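Local atomic coordinates of devB protein (Vibrio cholerae O1 biovar eltor str. N16961, PDB entry 1Y89), a protein that probably hydrolyses 6-phosphogluconolactone to 6-phosphogluconate in the pentose phosphate pathway. Residues K42-F45 with K46-S50; H204-P207 with A208-P212. All coordinates share one frame; numbering follows the deposited sequence. Where two conformers were deposited one is given.

Contact 1: residues K42-F45 with K46-S50; sequences KMLF and KLLAS
Different first torsions bring Leu44 and Leu48 together one turn apart on the same helix. In Leu44 the CG branch point stands opposite the backbone N (chi1 177°), which swings the isobutyl group toward the C-terminal end. Leu48 instead carries CG beside its own N (chi1 -63°), reaching back toward Leu44. The two branched ends meet at a slant: Leu44 CG lies 3.8 Å from Leu48 CD1, and Leu44 CD1 comes equally close to Leu48 CG. Leucine suits both places, since its flexible forked end packs in the apolar interior and its unbranched CB is well tolerated in a helix.

The backbone beneath is a run of i to i+4 helical hydrogen bonds. Leu48 N donates to Leu44 O at 2.8 Å in a nearly straight bond (171°), and Leu48 CG also rests against that oxygen. Lys46, Leu47 and Ala49 donate to Lys42, Met43 and Phe45 in the same pattern, the last bond more bent. Beyond them the chain turns aside, and Leu47 O is gripped by two donors of Ser50, the backbone N at 3.0 Å and the hydroxyl OG at 2.6 Å, which lies in the carbonyl plane on a lone pair. Serine is apt here because its short side chain can fold back onto the carbonyl three residues earlier.

Lys42 and Lys46 run along the solvent-facing side, their aliphatic chains converging. The two ammonium groups, both donors, are modelled close together, but Lys42 has two conformers and their proximity is doubtful.

The helix 39-48 belongs to the crossover from strand 31-35 to its parallel neighbour 62-70. Met43, present as selenomethionine, and Leu47 face helix 10-25, whereas Phe45 packs on Ala84, Leu87 and Leu88 of helix 80-89, and Leu48 reaches Leu88, Ile57 and Trp59.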
ATOM      1  N   LYS A  42     -13.021 -16.228  -4.844  0.50 23.39           N
ATOM      2  CA  LYS A  42     -14.274 -16.793  -4.285  0.50 24.31           C
ATOM      3  C   LYS A  42     -14.812 -15.932  -3.151  0.50 23.58           C
ATOM      4  O   LYS A  42     -15.964 -15.501  -3.164  0.50 22.37           O
ATOM      5  CB  LYS A  42     -14.023 -18.226  -3.745  0.50 24.55           C
ATOM      6  CG  LYS A  42     -14.790 -18.639  -2.463  0.50 27.34           C
ATOM      7  CD  LYS A  42     -13.874 -19.235  -1.342  0.50 26.51           C
ATOM      8  CE  LYS A  42     -14.681 -19.738  -0.177  0.50 28.04           C
ATOM      9  NZ  LYS A  42     -14.680 -18.816   0.992  0.50 23.32           N
HETATM   10  N   MSE A  43     -13.959 -15.717  -2.151  1.00 23.32           N
HETATM   11  CA  MSE A  43     -14.298 -14.865  -1.010  1.00 25.70           C
HETATM   12  C   MSE A  43     -14.665 -13.447  -1.442  1.00 22.37           C
HETATM   13  O   MSE A  43     -15.631 -12.872  -0.940  1.00 21.21           O
HETATM   14  CB  MSE A  43     -13.126 -14.804  -0.050  1.00 24.38           C
HETATM   15  CG  MSE A  43     -12.878 -16.110   0.652  1.00 28.39           C
HETATM   16 SE   MSE A  43     -11.550 -15.768   2.095  1.00 40.61          SE
HETATM   17  CE  MSE A  43     -12.531 -14.323   3.103  1.00 28.99           C
ATOM     18  N   LEU A  44     -13.884 -12.881  -2.366  1.00 21.09           N
ATOM     19  CA  LEU A  44     -14.175 -11.557  -2.899  1.00 21.13           C
ATOM     20  C   LEU A  44     -15.551 -11.496  -3.562  1.00 20.94           C
ATOM     21  O   LEU A  44     -16.326 -10.594  -3.280  1.00 21.26           O
ATOM     22  CB  LEU A  44     -13.078 -11.081  -3.874  1.00 21.33           C
ATOM     23  CG  LEU A  44     -13.301  -9.721  -4.553  1.00 20.86           C
ATOM     24  CD1 LEU A  44     -13.428  -8.570  -3.503  1.00 21.80           C
ATOM     25  CD2 LEU A  44     -12.150  -9.470  -5.513  1.00 21.59           C
ATOM     26  N   PHE A  45     -15.881 -12.476  -4.406  1.00 20.24           N
ATOM     27  CA  PHE A  45     -17.191 -12.494  -5.077  1.00 19.89           C
ATOM     28  C   PHE A  45     -18.348 -12.519  -4.084  1.00 18.91           C
ATOM     29  O   PHE A  45     -19.356 -11.846  -4.281  1.00 18.96           O
ATOM     30  CB  PHE A  45     -17.308 -13.734  -6.003  1.00 20.09           C
ATOM     31  CG  PHE A  45     -16.221 -13.799  -7.076  1.00 21.16           C
ATOM     32  CD1 PHE A  45     -15.704 -12.634  -7.631  1.00 21.78           C
ATOM     33  CD2 PHE A  45     -15.758 -15.031  -7.542  1.00 21.62           C
ATOM     34  CE1 PHE A  45     -14.699 -12.679  -8.622  1.00 21.77           C
ATOM     35  CE2 PHE A  45     -14.760 -15.090  -8.526  1.00 22.43           C
ATOM     36  CZ  PHE A  45     -14.241 -13.910  -9.080  1.00 21.51           C
ATOM     37  N   LYS A  46     -18.227 -13.329  -3.035  1.00 18.27           N
ATOM     38  CA  LYS A  46     -19.270 -13.373  -2.012  1.00 18.67           C
ATOM     39  C   LYS A  46     -19.431 -12.015  -1.345  1.00 18.35           C
ATOM     40  O   LYS A  46     -20.544 -11.586  -1.047  1.00 18.50           O
ATOM     41  CB  LYS A  46     -18.994 -14.493  -0.983  1.00 17.93           C
ATOM     42  CG  LYS A  46     -19.056 -15.915  -1.653  1.00 17.99           C
ATOM     43  CD  LYS A  46     -18.999 -17.050  -0.640  1.00 20.90           C
ATOM     44  CE  LYS A  46     -17.590 -17.226  -0.120  1.00 24.11           C
ATOM     45  NZ  LYS A  46     -17.516 -18.215   1.017  1.00 26.94           N
ATOM     46  N   LEU A  47     -18.312 -11.356  -1.070  1.00 18.42           N
ATOM     47  CA  LEU A  47     -18.385 -10.040  -0.454  1.00 18.79           C
ATOM     48  C   LEU A  47     -19.003  -9.003  -1.416  1.00 18.80           C
ATOM     49  O   LEU A  47     -19.849  -8.177  -1.023  1.00 18.48           O
ATOM     50  CB  LEU A  47     -16.998  -9.591   0.040  1.00 18.64           C
ATOM     51  CG  LEU A  47     -16.932  -8.183   0.670  1.00 19.35           C
ATOM     52  CD1 LEU A  47     -17.912  -8.015   1.883  1.00 17.45           C
ATOM     53  CD2 LEU A  47     -15.526  -7.809   1.096  1.00 18.29           C
ATOM     54  N   LEU A  48     -18.560  -9.024  -2.669  1.00 18.07           N
ATOM     55  CA  LEU A  48     -19.128  -8.135  -3.682  1.00 19.37           C
ATOM     56  C   LEU A  48     -20.633  -8.297  -3.913  1.00 19.38           C
ATOM     57  O   LEU A  48     -21.329  -7.335  -4.302  1.00 19.52           O
ATOM     58  CB  LEU A  48     -18.373  -8.299  -5.021  1.00 18.67           C
ATOM     59  CG  LEU A  48     -16.896  -7.903  -4.983  1.00 19.10           C
ATOM     60  CD1 LEU A  48     -16.261  -8.256  -6.365  1.00 18.43           C
ATOM     61  CD2 LEU A  48     -16.751  -6.399  -4.657  1.00 18.17           C
ATOM     62  N   ALA A  49     -21.137  -9.502  -3.681  1.00 19.00           N
ATOM     63  CA  ALA A  49     -22.568  -9.790  -3.803  1.00 19.25           C
ATOM     64  C   ALA A  49     -23.360  -9.421  -2.540  1.00 19.31           C
ATOM     65  O   ALA A  49     -24.594  -9.483  -2.524  1.00 19.89           O
ATOM     66  CB  ALA A  49     -22.777 -11.311  -4.144  1.00 19.10           C
ATOM     67  N   SER A  50     -22.671  -9.080  -1.454  1.00 19.54           N
ATOM     68  CA  SER A  50     -23.358  -8.741  -0.201  1.00 19.51           C
ATOM     69  C   SER A  50     -23.630  -7.242  -0.185  1.00 19.76           C
ATOM     70  O   SER A  50     -22.998  -6.473  -0.924  1.00 19.40           O
ATOM     71  CB  SER A  50     -22.453  -9.044   1.006  1.00 19.60           C
ATOM     72  OG  SER A  50     -21.385  -8.099   1.040  1.00 20.74           O
TER

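Contact 2: residues H204-P207 with A208-P212; sequences HTTP and AEQLP
Thr206 lays its methyl CG2 against the branched end of Leu211, 3.8 Å from CD2, just where the chain leaves helix 197-205 and enters the short 3-10 turn 208-210. The same methyl meets Gln210 CB at 3.8 Å, with the two side chains crossing at about a right angle. Threonine serves two purposes here. Its first torsion (chi1 -44°) sets OG1 beside the backbone N, where the hydroxyl is hydrogen-bonded to Gln202 O one turn back, while CG2 is left for the apolar contact with the buried Leu211.

Pro207 leads into the turn; its ring holds phi near -54°, and lacking an N-H costs nothing where the carbonyl makes the bond. That O accepts the Gln210 N at 2.9 Å, and the next bond, Leu211 N to Ala208 O at 3.1 Å, repeats the i to i+3 pattern that defines the 3-10 geometry. Lys217 from helix 214-217 ties the turn down, its NZ hydrogen-bonded to both Ala208 O and Leu211 O. Before the turn, His204 meets His204 of the second subunit, so the helix end lies at the dimer contact.

On the exposed side Gln210 extends alongside the Pro207 ring, pointing the same way, and brings NE2 3.7 Å from Pro207 CG. Polar ends on aliphatic stems suit this surface. Glu209, bent at chi2 (86°), turns its carboxylate back beside the same ring, OE1 3.7 Å from Pro207 CB.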
ATOM      1  N   HIS A 204      10.178 -13.976  -1.465  1.00 23.59           N
ATOM      2  CA  HIS A 204      10.614 -12.825  -0.666  1.00 24.58           C
ATOM      3  C   HIS A 204      12.126 -12.657  -0.535  1.00 24.03           C
ATOM      4  O   HIS A 204      12.630 -11.531  -0.492  1.00 23.96           O
ATOM      5  CB  HIS A 204       9.981 -12.859   0.719  1.00 24.27           C
ATOM      6  CG  HIS A 204       9.980 -11.526   1.390  1.00 24.57           C
ATOM      7  ND1 HIS A 204       9.150 -10.499   0.986  1.00 26.58           N
ATOM      8  CD2 HIS A 204      10.705 -11.045   2.422  1.00 26.02           C
ATOM      9  CE1 HIS A 204       9.381  -9.436   1.735  1.00 26.42           C
ATOM     10  NE2 HIS A 204      10.310  -9.743   2.619  1.00 26.54           N
ATOM     11  N   THR A 205      12.850 -13.769  -0.506  1.00 24.37           N
ATOM     12  CA  THR A 205      14.258 -13.763  -0.080  1.00 24.85           C
ATOM     13  C   THR A 205      15.251 -14.080  -1.191  1.00 25.13           C
ATOM     14  O   THR A 205      16.457 -13.981  -0.999  1.00 25.31           O
ATOM     15  CB  THR A 205      14.480 -14.765   1.089  1.00 25.22           C
ATOM     16  OG1 THR A 205      14.094 -16.079   0.666  1.00 24.81           O
ATOM     17  CG2 THR A 205      13.648 -14.369   2.306  1.00 25.56           C
ATOM     18  N   THR A 206      14.740 -14.470  -2.353  1.00 25.84           N
ATOM     19  CA  THR A 206      15.591 -14.918  -3.459  1.00 26.27           C
ATOM     20  C   THR A 206      15.411 -14.054  -4.706  1.00 26.04           C
ATOM     21  O   THR A 206      14.282 -13.801  -5.111  1.00 26.22           O
ATOM     22  CB  THR A 206      15.248 -16.351  -3.843  1.00 26.66           C
ATOM     23  OG1 THR A 206      15.091 -17.133  -2.649  1.00 27.52           O
ATOM     24  CG2 THR A 206      16.330 -16.943  -4.789  1.00 26.90           C
ATOM     25  N   PRO A 207      16.517 -13.611  -5.320  1.00 26.56           N
ATOM     26  CA  PRO A 207      16.383 -12.863  -6.573  1.00 26.73           C
ATOM     27  C   PRO A 207      15.573 -13.648  -7.613  1.00 26.89           C
ATOM     28  O   PRO A 207      15.743 -14.877  -7.750  1.00 25.89           O
ATOM     29  CB  PRO A 207      17.838 -12.674  -7.029  1.00 26.75           C
ATOM     30  CG  PRO A 207      18.618 -12.684  -5.735  1.00 27.45           C
ATOM     31  CD  PRO A 207      17.930 -13.725  -4.889  1.00 26.58           C
ATOM     32  N   ALA A 208      14.684 -12.939  -8.312  1.00 27.25           N
ATOM     33  CA  ALA A 208      13.757 -13.571  -9.263  1.00 27.95           C
ATOM     34  C   ALA A 208      14.458 -14.387 -10.338  1.00 28.51           C
ATOM     35  O   ALA A 208      13.912 -15.393 -10.788  1.00 28.21           O
ATOM     36  CB  ALA A 208      12.842 -12.545  -9.895  1.00 27.77           C
ATOM     37  N   GLU A 209      15.672 -13.980 -10.726  1.00 29.43           N
ATOM     38  CA  GLU A 209      16.437 -14.693 -11.766  1.00 30.99           C
ATOM     39  C   GLU A 209      16.873 -16.074 -11.299  1.00 30.76           C
ATOM     40  O   GLU A 209      17.172 -16.954 -12.115  1.00 31.07           O
ATOM     41  CB  GLU A 209      17.677 -13.902 -12.233  1.00 32.28           C
ATOM     42  CG  GLU A 209      17.479 -12.393 -12.305  1.00 36.49           C
ATOM     43  CD  GLU A 209      17.737 -11.704 -10.960  1.00 41.79           C
ATOM     44  OE1 GLU A 209      18.890 -11.813 -10.439  1.00 44.78           O
ATOM     45  OE2 GLU A 209      16.792 -11.056 -10.440  1.00 40.01           O
ATOM     46  N   GLN A 210      16.927 -16.260  -9.987  1.00 30.01           N
ATOM     47  CA  GLN A 210      17.315 -17.552  -9.426  1.00 30.39           C
ATOM     48  C   GLN A 210      16.116 -18.454  -9.141  1.00 29.35           C
ATOM     49  O   GLN A 210      16.283 -19.574  -8.663  1.00 29.87           O
ATOM     50  CB  GLN A 210      18.127 -17.359  -8.145  1.00 30.01           C
ATOM     51  CG  GLN A 210      19.435 -16.588  -8.330  1.00 31.39           C
ATOM     52  CD  GLN A 210      20.167 -16.424  -7.014  1.00 33.61           C
ATOM     53  OE1 GLN A 210      20.044 -17.267  -6.109  1.00 37.90           O
ATOM     54  NE2 GLN A 210      20.944 -15.339  -6.894  1.00 36.01           N
ATOM     55  N   LEU A 211      14.916 -17.977  -9.455  1.00 27.79           N
ATOM     56  CA  LEU A 211      13.692 -18.730  -9.177  1.00 27.47           C
ATOM     57  C   LEU A 211      12.961 -19.114 -10.465  1.00 28.11           C
ATOM     58  O   LEU A 211      12.879 -18.311 -11.401  1.00 28.71           O
ATOM     59  CB  LEU A 211      12.742 -17.890  -8.294  1.00 26.45           C
ATOM     60  CG  LEU A 211      13.161 -17.605  -6.849  1.00 25.76           C
ATOM     61  CD1 LEU A 211      12.117 -16.716  -6.176  1.00 23.87           C
ATOM     62  CD2 LEU A 211      13.372 -18.910  -6.060  1.00 24.24           C
ATOM     63  N   PRO A 212      12.420 -20.335 -10.522  1.00 28.03           N
ATOM     64  CA  PRO A 212      11.694 -20.724 -11.726  1.00 28.33           C
ATOM     65  C   PRO A 212      10.223 -20.222 -11.731  1.00 28.20           C
ATOM     66  O   PRO A 212       9.484 -20.498 -12.681  1.00 31.06           O
ATOM     67  CB  PRO A 212      11.778 -22.250 -11.685  1.00 29.06           C
ATOM     68  CG  PRO A 212      11.769 -22.570 -10.215  1.00 28.31           C
ATOM     69  CD  PRO A 212      12.452 -21.411  -9.514  1.00 28.57           C
TER

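Contact 1 comes first along the chain and closes well before contact 2 opens. Their centres are 33 Å apart, on opposite sides of the chain's centre, and their nearest atoms remain about 21 Å from each other, so they share no direct touch. What joins them is the mixed central sheet. Contact 1 belongs to the connection between parallel neighbours 31-35 and 62-70; contact 2 lies in that between 186-191 and 224-230, with strand 134-137 separating the two pairs. Contact 1 lies along helix 39-48 and contact 2 in the turn that follows helix 197-205, both in connections of what is probably a Rossmann-like layered core, one packed among helices of its own chain, the other on the surface, beside the subunit interface.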